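Local coordinates for protein beta-1,3-1,4-glucanase (Caldicellulosiruptor sp. F32, PDB 5H4R) that probably hydrolyses mixed-linkage beta-1,3-1,4-glucans such as lichenan, as a glycoside hydrolase family 5 lichenase, at residues 23-35 / 340-354. The protein carries 1 engineered substitution. Sequence-based numbering, arbitrary orientation.
Sequences AKIPEIKIASRKI and VEFAAYYVRAARARG
I30 drops its CD1 methyl into a hollow on helix 336-352 walled by Y345, A349 and the aliphatic stem of R348; the methyl lies 3.6 Å from Y345 CE1. With CG1 beside its own backbone N (chi1 -59°), the other branch, CG2, is left to meet A352 CB at 3.7 Å. Alanine suits positions 349 and 352 because its small side chain lets I30 settle close to the helix. Two residues earlier, I28 fills the next hollow: CD1 rests 3.8 Å from Y345 CA, while CG2 presses on R348 CG. Farther back, the compact ring of P26 lies across E341 CG and A344 CB, and V340 spreads its two methyls, CG1 to I25 and CG2 to A23.

R348 suits its place by having both a greasy stem and a polar end. Bent at chi2 (58°), it lays its guanidinium over A352 CB and grips I30 O side-on, with NH2 at 2.8 Å and NE at 3.3 Å, the carbonyl oxygen lying in the guanidinium plane. A water held by I28 O and I30 N also receives a weak bond from NE. A leucine here would probably leave I30 O without both guanidinium donors and A352 CB without the flat group that covers it.

At the helix end, R33 N gives A352 O a nearly straight bond of 2.8 Å, and I35 CD1 abuts G354 N at 3.6 Å. G354, with positive phi, is the C-prime residue of a Schellman motif; its lack of a side chain makes room for I35. Beyond, R353 pairs with D309 of helix 298-316. An irregular N-terminal arm thus runs along the outside of the helix linking the last two strands, 322-327 and 356-361, of the (beta/alpha)8 TIM barrel characteristic of family 5 glycoside hydrolases.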
loop_
_atom_site.group_PDB
_atom_site.type_symbol
_atom_site.label_atom_id
_atom_site.label_comp_id
_atom_site.label_asym_id
_atom_site.label_seq_id
_atom_site.Cartn_x
_atom_site.Cartn_y
_atom_site.Cartn_z
ATOM N N ALA A 23 10.162 25.961 -1.329
ATOM C CA ALA A 23 10.186 25.425 0.022
ATOM C C ALA A 23 11.622 25.060 0.345
ATOM O O ALA A 23 12.475 24.944 -0.541
ATOM C CB ALA A 23 9.269 24.210 0.172
ATOM N N LYS A 24 11.894 24.905 1.628
ATOM C CA LYS A 24 13.232 24.581 2.108
ATOM C C LYS A 24 13.202 23.176 2.685
ATOM O O LYS A 24 12.461 22.914 3.638
ATOM C CB LYS A 24 13.697 25.590 3.160
ATOM C CG LYS A 24 15.089 25.311 3.729
ATOM C CD LYS A 24 15.398 26.218 4.907
ATOM C CE LYS A 24 16.591 25.712 5.708
ATOM N NZ LYS A 24 16.814 26.508 6.949
ATOM N N ILE A 25 13.990 22.279 2.107
ATOM C CA ILE A 25 14.048 20.911 2.625
ATOM C C ILE A 25 14.873 20.917 3.910
ATOM O O ILE A 25 15.998 21.433 3.906
ATOM C CB ILE A 25 14.650 19.966 1.593
ATOM C CG1 ILE A 25 13.791 19.943 0.321
ATOM C CG2 ILE A 25 14.776 18.578 2.165
ATOM C CD1 ILE A 25 14.469 19.209 -0.873
ATOM N N PRO A 26 14.378 20.345 5.001
ATOM C CA PRO A 26 15.103 20.422 6.269
ATOM C C PRO A 26 16.251 19.427 6.334
ATOM O O PRO A 26 16.261 18.399 5.661
ATOM C CB PRO A 26 14.030 20.082 7.310
ATOM C CG PRO A 26 13.115 19.160 6.585
ATOM C CD PRO A 26 13.063 19.682 5.166
ATOM N N GLU A 27 17.221 19.758 7.183
ATOM C CA GLU A 27 18.275 18.818 7.556
ATOM C C GLU A 27 17.783 17.982 8.731
ATOM O O GLU A 27 17.687 18.484 9.858
ATOM C CB GLU A 27 19.559 19.567 7.903
ATOM C CG GLU A 27 20.303 20.073 6.691
ATOM C CD GLU A 27 20.868 18.941 5.847
ATOM O OE1 GLU A 27 21.212 17.886 6.422
ATOM O OE2 GLU A 27 20.962 19.105 4.613
ATOM N N ILE A 28 17.487 16.714 8.466
ATOM C CA ILE A 28 16.881 15.818 9.452
ATOM C C ILE A 28 18.001 15.037 10.123
ATOM O O ILE A 28 18.839 14.432 9.436
ATOM C CB ILE A 28 15.879 14.845 8.800
ATOM C CG1 ILE A 28 14.780 15.543 7.977
ATOM C CG2 ILE A 28 15.255 13.919 9.872
ATOM C CD1 ILE A 28 13.617 16.044 8.741
ATOM N N LYS A 29 17.975 15.002 11.454
ATOM C CA LYS A 29 18.948 14.283 12.269
ATOM C C LYS A 29 18.207 13.208 13.055
ATOM O O LYS A 29 17.659 13.479 14.130
ATOM C CB LYS A 29 19.673 15.234 13.208
ATOM C CG LYS A 29 20.245 16.468 12.517
ATOM C CD LYS A 29 21.235 16.099 11.413
ATOM C CE LYS A 29 21.755 17.351 10.704
ATOM N NZ LYS A 29 22.663 17.031 9.563
ATOM N N ILE A 30 18.192 11.995 12.508
ATOM C CA ILE A 30 17.679 10.810 13.186
ATOM C C ILE A 30 18.741 9.721 13.069
ATOM O O ILE A 30 19.114 9.334 11.955
ATOM C CB ILE A 30 16.355 10.317 12.586
ATOM C CG1 ILE A 30 15.270 11.405 12.670
ATOM C CG2 ILE A 30 15.901 9.050 13.318
ATOM C CD1 ILE A 30 14.003 11.064 11.947
ATOM N N ALA A 31 19.216 9.222 14.208
ATOM C CA ALA A 31 20.219 8.169 14.200
ATOM C C ALA A 31 19.646 6.861 13.658
ATOM O O ALA A 31 18.504 6.496 13.945
ATOM C CB ALA A 31 20.759 7.959 15.617
ATOM N N SER A 32 20.440 6.152 12.857
ATOM C CA SER A 32 20.012 4.845 12.375
ATOM C C SER A 32 19.996 3.844 13.528
ATOM O O SER A 32 20.854 3.866 14.415
ATOM C CB SER A 32 20.924 4.336 11.254
ATOM O OG SER A 32 20.461 3.081 10.744
ATOM N N ARG A 33 18.993 2.978 13.523
ATOM C CA ARG A 33 18.929 1.861 14.439
ATOM C C ARG A 33 19.726 0.688 13.870
ATOM O O ARG A 33 20.097 0.665 12.691
ATOM C CB ARG A 33 17.472 1.444 14.673
ATOM C CG ARG A 33 16.552 2.548 15.240
ATOM C CD ARG A 33 16.959 3.023 16.609
ATOM N NE ARG A 33 16.523 2.108 17.650
ATOM C CZ ARG A 33 15.248 1.975 18.009
ATOM N NH1 ARG A 33 14.288 2.703 17.397
ATOM N NH2 ARG A 33 14.940 1.110 18.953
ATOM N N LYS A 34 19.987 -0.300 14.714
ATOM C CA LYS A 34 20.597 -1.532 14.224
ATOM C C LYS A 34 19.592 -2.258 13.352
ATOM O O LYS A 34 18.473 -2.535 13.795
ATOM C CB LYS A 34 21.040 -2.416 15.383
ATOM C CG LYS A 34 21.669 -3.708 14.936
ATOM C CD LYS A 34 23.019 -3.458 14.251
ATOM C CE LYS A 34 23.794 -4.761 14.014
ATOM N NZ LYS A 34 23.162 -5.626 12.970
ATOM N N ILE A 35 19.971 -2.539 12.113
ATOM C CA ILE A 35 19.128 -3.254 11.162
ATOM C C ILE A 35 19.770 -4.617 10.917
ATOM O O ILE A 35 20.943 -4.681 10.501
ATOM C CB ILE A 35 18.959 -2.489 9.839
ATOM C CG1 ILE A 35 18.604 -1.002 10.072
ATOM C CG2 ILE A 35 17.917 -3.192 8.960
ATOM C CD1 ILE A 35 17.429 -0.782 10.959
ATOM N N VAL A 340 6.507 19.397 2.815
ATOM C CA VAL A 340 7.920 19.112 2.531
ATOM C C VAL A 340 8.643 18.617 3.788
ATOM O O VAL A 340 9.353 17.594 3.772
ATOM C CB VAL A 340 8.587 20.367 1.939
ATOM C CG1 VAL A 340 10.109 20.269 1.947
ATOM C CG2 VAL A 340 8.081 20.645 0.528
ATOM N N GLU A 341 8.468 19.319 4.909
ATOM C CA GLU A 341 9.114 18.881 6.141
ATOM C C GLU A 341 8.590 17.521 6.587
ATOM O O GLU A 341 9.373 16.645 6.988
ATOM C CB GLU A 341 8.923 19.920 7.239
ATOM C CG GLU A 341 9.700 21.203 6.995
ATOM C CD GLU A 341 9.497 22.276 8.072
ATOM O OE1 GLU A 341 9.341 21.939 9.273
ATOM O OE2 GLU A 341 9.475 23.481 7.707
ATOM N N PHE A 342 7.263 17.335 6.533
ATOM C CA PHE A 342 6.641 16.048 6.829
ATOM C C PHE A 342 7.257 14.927 6.003
ATOM O O PHE A 342 7.578 13.853 6.533
ATOM C CB PHE A 342 5.136 16.138 6.549
ATOM C CG PHE A 342 4.425 14.816 6.495
ATOM C CD1 PHE A 342 3.955 14.203 7.636
ATOM C CD2 PHE A 342 4.188 14.201 5.265
ATOM C CE1 PHE A 342 3.286 12.977 7.561
ATOM C CE2 PHE A 342 3.522 12.992 5.182
ATOM C CZ PHE A 342 3.064 12.378 6.324
ATOM N N ALA A 343 7.367 15.136 4.690
ATOM C CA ALA A 343 7.769 14.041 3.818
ATOM C C ALA A 343 9.211 13.643 4.065
ATOM O O ALA A 343 9.533 12.441 4.111
ATOM C CB ALA A 343 7.573 14.426 2.349
ATOM N N ALA A 344 10.087 14.626 4.250
ATOM C CA ALA A 344 11.469 14.322 4.569
ATOM C C ALA A 344 11.556 13.574 5.891
ATOM O O ALA A 344 12.291 12.588 6.013
ATOM C CB ALA A 344 12.286 15.612 4.632
ATOM N N TYR A 345 10.851 14.062 6.910
ATOM C CA TYR A 345 10.947 13.450 8.227
ATOM C C TYR A 345 10.415 12.028 8.207
ATOM O O TYR A 345 11.046 11.109 8.746
ATOM C CB TYR A 345 10.194 14.288 9.265
ATOM C CG TYR A 345 10.374 13.743 10.659
ATOM C CD1 TYR A 345 11.449 14.149 11.437
ATOM C CD2 TYR A 345 9.484 12.830 11.191
ATOM C CE1 TYR A 345 11.638 13.649 12.716
ATOM C CE2 TYR A 345 9.662 12.323 12.493
ATOM C CZ TYR A 345 10.736 12.731 13.233
ATOM O OH TYR A 345 10.925 12.247 14.505
ATOM N N TYR A 346 9.241 11.828 7.594
ATOM C CA TYR A 346 8.602 10.523 7.577
ATOM C C TYR A 346 9.510 9.495 6.908
ATOM O O TYR A 346 9.742 8.410 7.453
ATOM C CB TYR A 346 7.265 10.639 6.867
ATOM C CG TYR A 346 6.337 9.468 7.008
ATOM C CD1 TYR A 346 6.589 8.268 6.345
ATOM C CD2 TYR A 346 5.165 9.576 7.730
ATOM C CE1 TYR A 346 5.705 7.199 6.444
ATOM C CE2 TYR A 346 4.283 8.501 7.843
ATOM C CZ TYR A 346 4.569 7.328 7.195
ATOM O OH TYR A 346 3.691 6.277 7.275
ATOM N N VAL A 347 10.074 9.846 5.745
ATOM C CA VAL A 347 10.946 8.916 5.028
ATOM C C VAL A 347 12.229 8.635 5.824
ATOM O O VAL A 347 12.679 7.486 5.911
ATOM C CB VAL A 347 11.241 9.450 3.616
ATOM C CG1 VAL A 347 12.339 8.619 2.938
ATOM C CG2 VAL A 347 9.993 9.401 2.794
ATOM N N ARG A 348 12.845 9.655 6.424
ATOM C CA ARG A 348 14.055 9.377 7.209
ATOM C C ARG A 348 13.747 8.554 8.461
ATOM O O ARG A 348 14.495 7.622 8.806
ATOM C CB ARG A 348 14.743 10.677 7.610
ATOM C CG ARG A 348 15.982 10.480 8.517
ATOM C CD ARG A 348 17.041 9.598 7.893
ATOM N NE ARG A 348 17.992 9.123 8.899
ATOM C CZ ARG A 348 18.734 8.020 8.775
ATOM N NH1 ARG A 348 18.647 7.266 7.691
ATOM N NH2 ARG A 348 19.562 7.656 9.750
ATOM N N ALA A 349 12.674 8.903 9.172
ATOM C CA ALA A 349 12.285 8.124 10.341
ATOM C C ALA A 349 12.122 6.653 9.979
ATOM O O ALA A 349 12.541 5.761 10.724
ATOM C CB ALA A 349 11.000 8.673 10.944
ATOM N N ALA A 350 11.487 6.378 8.850
ATOM C CA ALA A 350 11.310 4.999 8.414
ATOM C C ALA A 350 12.648 4.357 8.061
ATOM O O ALA A 350 12.957 3.232 8.495
ATOM C CB ALA A 350 10.366 4.979 7.213
ATOM N N ARG A 351 13.460 5.049 7.274
ATOM C CA ARG A 351 14.709 4.453 6.821
ATOM C C ARG A 351 15.633 4.179 7.986
ATOM O O ARG A 351 16.357 3.180 7.989
ATOM C CB ARG A 351 15.421 5.355 5.802
ATOM C CG ARG A 351 16.823 4.859 5.395
ATOM C CD ARG A 351 16.804 3.445 4.752
ATOM N NE ARG A 351 15.974 3.513 3.562
ATOM C CZ ARG A 351 15.017 2.662 3.225
ATOM N NH1 ARG A 351 14.776 1.555 3.936
ATOM N NH2 ARG A 351 14.321 2.910 2.123
ATOM N N ALA A 352 15.642 5.065 8.982
ATOM C CA ALA A 352 16.465 4.852 10.164
ATOM C C ALA A 352 16.074 3.571 10.901
ATOM O O ALA A 352 16.885 3.016 11.646
ATOM C CB ALA A 352 16.335 6.045 11.119
ATOM N N ARG A 353 14.839 3.116 10.719
ATOM C CA ARG A 353 14.322 1.905 11.335
ATOM C C ARG A 353 14.209 0.755 10.342
ATOM O O ARG A 353 13.581 -0.256 10.647
ATOM C CB ARG A 353 12.969 2.205 11.968
ATOM C CG ARG A 353 13.094 3.142 13.179
ATOM C CD ARG A 353 11.758 3.733 13.484
ATOM N NE ARG A 353 11.725 4.616 14.654
ATOM C CZ ARG A 353 11.967 5.925 14.625
ATOM N NH1 ARG A 353 12.302 6.536 13.498
ATOM N NH2 ARG A 353 11.882 6.642 15.734
ATOM N N GLY A 354 14.800 0.894 9.166
ATOM C CA GLY A 354 14.878 -0.174 8.192
ATOM C C GLY A 354 13.657 -0.343 7.330
ATOM O O GLY A 354 13.523 -1.389 6.666
HETATM O O HOH W 1 19.192 11.747 9.756
HETATM O O HOH W 2 19.043 2.589 8.259
#